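Local coordinates for protein halogenase (PDB 3E1T) that probably installs the chlorine of chondrochloren as an FAD-dependent halogenase of the myxobacterium Chondromyces crocatus, at residues Thr21-Val26 and Arg119-Lys124; Leu34-Glu39 and Glu130-Ile135. All coordinates share one frame; numbering follows the deposited sequence.

Contact 1. Residues Thr21-Val26 and Arg119-Lys124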
# COMPACT_ATOMS: atom_id res chain seq x y z
N THR A 21 -9.27 -9.03 -6.23
CA THR A 21 -8.26 -9.48 -7.20
C THR A 21 -7.94 -10.98 -7.07
O THR A 21 -7.89 -11.70 -8.08
CB THR A 21 -6.95 -8.63 -7.11
OG1 THR A 21 -7.23 -7.26 -7.45
CG2 THR A 21 -5.89 -9.15 -8.06
N LEU A 22 -7.71 -11.42 -5.84
CA LEU A 22 -7.50 -12.84 -5.55
C LEU A 22 -8.73 -13.69 -5.90
O LEU A 22 -8.60 -14.70 -6.56
CB LEU A 22 -7.15 -13.04 -4.07
CG LEU A 22 -7.23 -14.46 -3.50
CD1 LEU A 22 -6.34 -15.45 -4.25
CD2 LEU A 22 -6.86 -14.45 -2.05
N ALA A 23 -9.90 -13.27 -5.45
CA ALA A 23 -11.14 -13.99 -5.76
C ALA A 23 -11.30 -14.17 -7.27
O ALA A 23 -11.47 -15.29 -7.75
CB ALA A 23 -12.34 -13.26 -5.16
N SER A 24 -11.20 -13.07 -8.03
CA SER A 24 -11.29 -13.13 -9.49
C SER A 24 -10.34 -14.14 -10.12
O SER A 24 -10.75 -14.93 -10.96
CB SER A 24 -11.07 -11.76 -10.12
OG SER A 24 -12.02 -10.83 -9.64
N PHE A 25 -9.07 -14.11 -9.71
CA PHE A 25 -8.02 -14.95 -10.32
C PHE A 25 -8.18 -16.45 -10.09
O PHE A 25 -7.70 -17.27 -10.88
CB PHE A 25 -6.62 -14.53 -9.82
CG PHE A 25 -6.04 -13.31 -10.50
CD1 PHE A 25 -6.37 -13.00 -11.81
CD2 PHE A 25 -5.14 -12.50 -9.83
CE1 PHE A 25 -5.82 -11.88 -12.44
CE2 PHE A 25 -4.59 -11.39 -10.45
CZ PHE A 25 -4.92 -11.07 -11.76
N VAL A 26 -8.79 -16.83 -8.97
CA VAL A 26 -9.01 -18.24 -8.69
C VAL A 26 -10.29 -18.72 -9.41
O VAL A 26 -10.30 -19.80 -9.99
CB VAL A 26 -9.04 -18.56 -7.17
CG1 VAL A 26 -9.39 -20.03 -6.92
CG2 VAL A 26 -7.70 -18.21 -6.51
N ARG A 119 -17.48 -5.77 -8.70
CA ARG A 119 -18.42 -6.12 -9.76
C ARG A 119 -17.78 -7.08 -10.77
O ARG A 119 -18.43 -8.03 -11.23
CB ARG A 119 -18.93 -4.86 -10.45
CG ARG A 119 -20.25 -4.29 -9.90
CD ARG A 119 -20.21 -3.95 -8.42
NE ARG A 119 -20.40 -5.13 -7.56
CZ ARG A 119 -20.55 -5.09 -6.24
NH1 ARG A 119 -20.53 -3.94 -5.59
NH2 ARG A 119 -20.72 -6.22 -5.56
N ASN A 120 -16.50 -6.85 -11.09
CA ASN A 120 -15.75 -7.70 -12.02
C ASN A 120 -15.54 -9.10 -11.46
O ASN A 120 -15.48 -10.07 -12.22
CB ASN A 120 -14.40 -7.07 -12.37
CG ASN A 120 -13.63 -7.86 -13.44
OD1 ASN A 120 -14.14 -8.14 -14.52
ND2 ASN A 120 -12.37 -8.20 -13.14
N SER A 121 -15.41 -9.18 -10.13
CA SER A 121 -15.31 -10.46 -9.42
C SER A 121 -16.54 -11.32 -9.69
O SER A 121 -16.42 -12.49 -10.05
CB SER A 121 -15.16 -10.24 -7.91
OG SER A 121 -13.84 -9.86 -7.55
N GLU A 122 -17.71 -10.72 -9.48
CA GLU A 122 -18.99 -11.39 -9.71
C GLU A 122 -19.04 -11.98 -11.11
O GLU A 122 -19.20 -13.19 -11.27
CB GLU A 122 -20.14 -10.42 -9.50
CG GLU A 122 -20.29 -9.99 -8.06
CD GLU A 122 -21.24 -8.85 -7.87
OE1 GLU A 122 -21.45 -8.06 -8.83
OE2 GLU A 122 -21.77 -8.71 -6.74
N ARG A 123 -18.85 -11.11 -12.10
CA ARG A 123 -18.82 -11.48 -13.51
C ARG A 123 -17.76 -12.54 -13.85
O ARG A 123 -17.88 -13.23 -14.85
CB ARG A 123 -18.58 -10.24 -14.38
CG ARG A 123 -19.63 -9.14 -14.20
CD ARG A 123 -19.53 -8.11 -15.33
NE ARG A 123 -18.21 -7.49 -15.41
CZ ARG A 123 -17.90 -6.28 -14.94
NH1 ARG A 123 -18.82 -5.53 -14.35
NH2 ARG A 123 -16.66 -5.82 -15.08
N LYS A 124 -16.72 -12.64 -13.02
CA LYS A 124 -15.70 -13.68 -13.24
C LYS A 124 -16.12 -14.99 -12.61
O LYS A 124 -15.47 -16.03 -12.79
CB LYS A 124 -14.32 -13.24 -12.72
CG LYS A 124 -13.62 -12.20 -13.59
CD LYS A 124 -13.24 -12.77 -14.95
CE LYS A 124 -12.61 -11.71 -15.84
NZ LYS A 124 -12.45 -12.21 -17.23
O HOH W 1 -11.47 -8.24 -10.43
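Helices 17-27 and 110-123 run nearly parallel through Ser24 and Ser121, their local axes 8.8 Å apart at a crossing angle of 16°, and the CA atoms of the two serines are 4.8 Å apart. Both helices belong to the Rossmann-type FAD-binding fold of this flavoprotein. Gly14, Gly16 and Gly19, which fit the GxGxxG pattern, span the turn before helix 17-27 and the first turn of that helix; helix 110-123 leads into strand 127-129. The small serines allow the close approach. With OG beside its own backbone N and anti to the carbonyl carbon (chi1 -59°), Ser24 reaches across until OG is 2.9 Å from Ser121 OG and 3.3 Å from Ser121 CA, so that the hydroxyl sits against the backbone of the opposing helix. Ser24 OG is hydrogen-bonded to Ser20 O, one turn earlier in its own helix. Ala23 adds little, its methyl CB lying 4.4 Å from Ser121 OG. At the C-terminal end of the contact Lys124 brings CB to 4.3 Å from Ser24 O, and its CG comes about as near to Ser24 CB; beyond CG the lysine chain leads away from helix 17-27. Elsewhere on that helix, Leu22 and Val26 pack on strand 10-13 and Phe25 on helix 315-333. The serine and asparagine groups of the interface are buried, and a water serves both helices there. It donates to Ser24 OG at 2.8 Å, adding a second bond to that hydroxyl. The same water accepts from Asn120 ND2 at 2.9 Å and so bridges the helices, while Asn120 ND2 has a further acceptor in Leu62 O.

Contact 2. Residues Leu34-Glu39 and Glu130-Ile135. With FAD (flavin-adenine dinucleotide), chain C.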
# COMPACT_ATOMS: atom_id res chain seq x y z
N LEU A 34 -16.04 -17.95 -2.43
CA LEU A 34 -16.90 -17.04 -1.70
C LEU A 34 -16.03 -15.85 -1.26
O LEU A 34 -14.89 -16.03 -0.84
CB LEU A 34 -17.43 -17.73 -0.45
CG LEU A 34 -18.73 -17.38 0.29
CD1 LEU A 34 -18.51 -17.51 1.79
CD2 LEU A 34 -19.33 -16.02 -0.05
N LEU A 35 -16.59 -14.65 -1.34
CA LEU A 35 -15.93 -13.47 -0.84
C LEU A 35 -16.92 -12.72 0.03
O LEU A 35 -18.01 -12.36 -0.43
CB LEU A 35 -15.40 -12.63 -2.02
CG LEU A 35 -15.06 -11.13 -2.07
CD1 LEU A 35 -15.33 -10.31 -0.82
CD2 LEU A 35 -13.63 -10.94 -2.58
N LEU A 36 -16.55 -12.52 1.29
CA LEU A 36 -17.37 -11.79 2.25
C LEU A 36 -16.83 -10.39 2.53
O LEU A 36 -15.67 -10.23 2.91
CB LEU A 36 -17.50 -12.59 3.56
CG LEU A 36 -18.10 -14.01 3.49
CD1 LEU A 36 -18.06 -14.68 4.84
CD2 LEU A 36 -19.54 -13.97 2.98
N GLU A 37 -17.68 -9.38 2.35
CA GLU A 37 -17.30 -7.98 2.56
C GLU A 37 -18.23 -7.30 3.56
O GLU A 37 -19.46 -7.35 3.41
CB GLU A 37 -17.26 -7.23 1.21
CG GLU A 37 -17.33 -5.71 1.30
CD GLU A 37 -16.10 -5.10 1.96
OE1 GLU A 37 -14.95 -5.47 1.60
OE2 GLU A 37 -16.29 -4.24 2.82
N ARG A 38 -17.64 -6.68 4.57
CA ARG A 38 -18.37 -6.12 5.71
C ARG A 38 -19.30 -4.96 5.31
O ARG A 38 -20.40 -4.83 5.84
CB ARG A 38 -17.35 -5.69 6.78
CG ARG A 38 -17.88 -4.92 7.98
CD ARG A 38 -16.73 -4.42 8.86
NE ARG A 38 -15.71 -3.74 8.06
CZ ARG A 38 -15.62 -2.42 7.90
NH1 ARG A 38 -16.47 -1.59 8.50
NH2 ARG A 38 -14.66 -1.92 7.13
N GLU A 39 -18.84 -4.15 4.36
CA GLU A 39 -19.54 -2.94 3.93
C GLU A 39 -20.43 -3.23 2.72
O GLU A 39 -20.30 -4.27 2.07
CB GLU A 39 -18.53 -1.84 3.56
CG GLU A 39 -17.75 -1.23 4.74
CD GLU A 39 -18.04 0.26 4.97
OE1 GLU A 39 -17.07 1.06 5.06
OE2 GLU A 39 -19.24 0.65 5.05
N GLU A 130 -21.96 -8.76 0.13
CA GLU A 130 -21.74 -7.56 0.93
C GLU A 130 -22.55 -7.65 2.22
O GLU A 130 -23.32 -8.59 2.39
CB GLU A 130 -22.08 -6.31 0.12
CG GLU A 130 -21.11 -6.05 -1.03
CD GLU A 130 -21.59 -4.99 -2.01
OE1 GLU A 130 -22.36 -4.08 -1.61
OE2 GLU A 130 -21.19 -5.06 -3.18
N ARG A 131 -22.37 -6.67 3.10
CA ARG A 131 -23.00 -6.65 4.44
C ARG A 131 -22.74 -7.90 5.29
O ARG A 131 -23.49 -8.20 6.23
CB ARG A 131 -24.52 -6.37 4.34
CG ARG A 131 -24.90 -4.96 3.88
CD ARG A 131 -24.03 -3.86 4.50
NE ARG A 131 -24.12 -3.80 5.96
CZ ARG A 131 -24.72 -2.82 6.63
NH1 ARG A 131 -25.29 -1.81 5.98
NH2 ARG A 131 -24.75 -2.86 7.96
N HIS A 132 -21.65 -8.61 4.97
CA HIS A 132 -21.26 -9.83 5.67
C HIS A 132 -19.92 -9.64 6.37
O HIS A 132 -18.87 -9.52 5.71
CB HIS A 132 -21.18 -10.99 4.67
CG HIS A 132 -22.51 -11.51 4.20
ND1 HIS A 132 -22.81 -12.86 4.14
CD2 HIS A 132 -23.61 -10.86 3.75
CE1 HIS A 132 -24.03 -13.02 3.68
NE2 HIS A 132 -24.54 -11.82 3.43
N GLU A 133 -19.94 -9.63 7.71
CA GLU A 133 -18.73 -9.45 8.51
C GLU A 133 -18.19 -10.76 9.08
O GLU A 133 -18.86 -11.41 9.88
CB GLU A 133 -18.97 -8.44 9.64
CG GLU A 133 -17.77 -8.23 10.55
CD GLU A 133 -17.98 -7.17 11.62
OE1 GLU A 133 -19.15 -6.84 11.94
OE2 GLU A 133 -16.97 -6.66 12.15
N VAL A 134 -16.98 -11.13 8.68
CA VAL A 134 -16.28 -12.30 9.25
C VAL A 134 -15.86 -12.00 10.69
O VAL A 134 -15.34 -10.93 11.00
CB VAL A 134 -15.08 -12.74 8.39
CG1 VAL A 134 -14.30 -13.88 9.06
CG2 VAL A 134 -15.56 -13.19 7.02
N ILE A 135 -16.12 -12.97 11.56
CA ILE A 135 -15.94 -12.83 13.00
C ILE A 135 -14.73 -13.64 13.46
O ILE A 135 -13.95 -13.20 14.30
CB ILE A 135 -17.22 -13.32 13.76
CG1 ILE A 135 -18.47 -12.60 13.24
CG2 ILE A 135 -17.08 -13.11 15.27
CD1 ILE A 135 -18.47 -11.09 13.48
PA FAD C . -8.60 -2.57 2.04
O1A FAD C . -8.60 -1.63 0.86
O2A FAD C . -8.52 -1.90 3.37
O5B FAD C . -9.97 -3.42 1.98
C5B FAD C . -10.26 -4.43 2.92
C4B FAD C . -11.76 -4.72 2.93
O4B FAD C . -12.10 -5.64 3.94
C3B FAD C . -12.56 -3.45 3.22
O3B FAD C . -13.49 -3.27 2.17
C2B FAD C . -13.28 -3.72 4.52
O2B FAD C . -14.59 -3.22 4.46
C1B FAD C . -13.28 -5.24 4.59
N9A FAD C . -13.29 -5.82 5.94
C8A FAD C . -12.65 -5.38 7.08
N7A FAD C . -12.94 -6.25 8.08
C5A FAD C . -13.73 -7.24 7.60
C6A FAD C . -14.32 -8.37 8.18
N6A FAD C . -14.27 -8.59 9.49
N1A FAD C . -15.09 -9.19 7.39
C2A FAD C . -15.31 -8.91 6.06
N3A FAD C . -14.73 -7.78 5.51
C4A FAD C . -13.95 -6.97 6.26
N1 FAD C . -2.03 3.03 -1.61
C2 FAD C . -1.88 3.35 -2.93
O2 FAD C . -1.79 2.44 -3.75
N3 FAD C . -1.81 4.69 -3.31
C4 FAD C . -1.90 5.70 -2.36
O4 FAD C . -1.86 6.88 -2.69
C4X FAD C . -2.05 5.37 -1.02
N5 FAD C . -2.15 6.34 -0.05
C5X FAD C . -2.30 5.99 1.28
C6 FAD C . -2.39 6.97 2.27
C7 FAD C . -2.54 6.59 3.62
C7M FAD C . -2.41 7.64 4.69
C8 FAD C . -2.59 5.24 3.97
C8M FAD C . -2.55 4.79 5.41
C9 FAD C . -2.51 4.27 2.98
C9A FAD C . -2.36 4.63 1.63
N10 FAD C . -2.29 3.65 0.66
C10 FAD C . -2.12 4.01 -0.66
C1' FAD C . -2.47 2.19 1.03
C2' FAD C . -3.85 1.61 0.66
O2' FAD C . -4.82 2.28 1.45
C3' FAD C . -3.91 0.11 0.95
O3' FAD C . -2.67 -0.51 0.71
C4' FAD C . -4.93 -0.67 0.12
O4' FAD C . -6.23 -0.17 0.38
C5' FAD C . -4.87 -2.15 0.50
O5' FAD C . -6.00 -2.81 -0.01
P FAD C . -6.59 -4.12 0.71
O1P FAD C . -7.42 -4.89 -0.29
O2P FAD C . -5.48 -4.98 1.23
O3P FAD C . -7.38 -3.59 1.98
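Arg38, whose chain lies beside that of Glu133 and points the same way, holds its guanidinium with Glu39 CG 3.7 Å above one face, toward the rim, and with FAD N9A in plane at the edge. This is the adenosine end of a Rossmann-type FAD site, just past strand 33-36. The Arg38 chain bends at chi3 (50°), which brings NE near adenine C8A. The ring of His132 meets that of Tyr149, and Leu36 CD2 comes to 3.6 Å from His132 ND1, while Leu36 CD1 packs on Val134 CG2. As is classic for this fold, an acidic residue just past the second strand of the parallel sheet in chain order grips the ribose: Glu37 OE1 accepts from FAD O3B at 2.7 Å and OE2 from FAD O2B at 2.6 Å. Each carboxylate oxygen has a second donor, Gly15 N on OE1 and Glu39 N on OE2, the latter from the anti side; with two donors on each oxygen the carboxylate has little freedom to turn. An alanine here would probably leave both ribose hydroxyls and these two amides without their acceptors and the adenosine less firmly held. The backbones join where His132 N donates to Glu37 O at 3.0 Å from above the carbonyl plane, and where Arg131 N makes a weak bond to Glu39 O. The Glu133 carboxylate goes to Arg173 in a salt bridge, while its CG lies near the adenine amino group. Val134 reads the adenine edge with its backbone: N donates to FAD N1A at 3.0 Å, and O accepts from FAD N6A at 3.0 Å.

From the N terminus, the chain passes through strand 10-13 and helix 17-27, then strand 33-36, and returns later with helix 110-123, strand 127-129 and strand 133-140. Contact 1 therefore closes a loop from the first helix to the later one, and contact 2 a loop from residues 34-39 to residues 130-135; each joins segments just over ninety positions apart. The two loops cross, since their segments alternate along the chain. Contact 1 joins two helices beside the five-stranded parallel sheet; contact 2 ties that sheet to the four-stranded mixed sheet containing strand 133-140. They also touch directly: Arg119 NH2 is salt-bridged to Glu130 OE2 at 2.7 Å, and Ala23 CB packs on Leu35 CD2 at 3.7 Å.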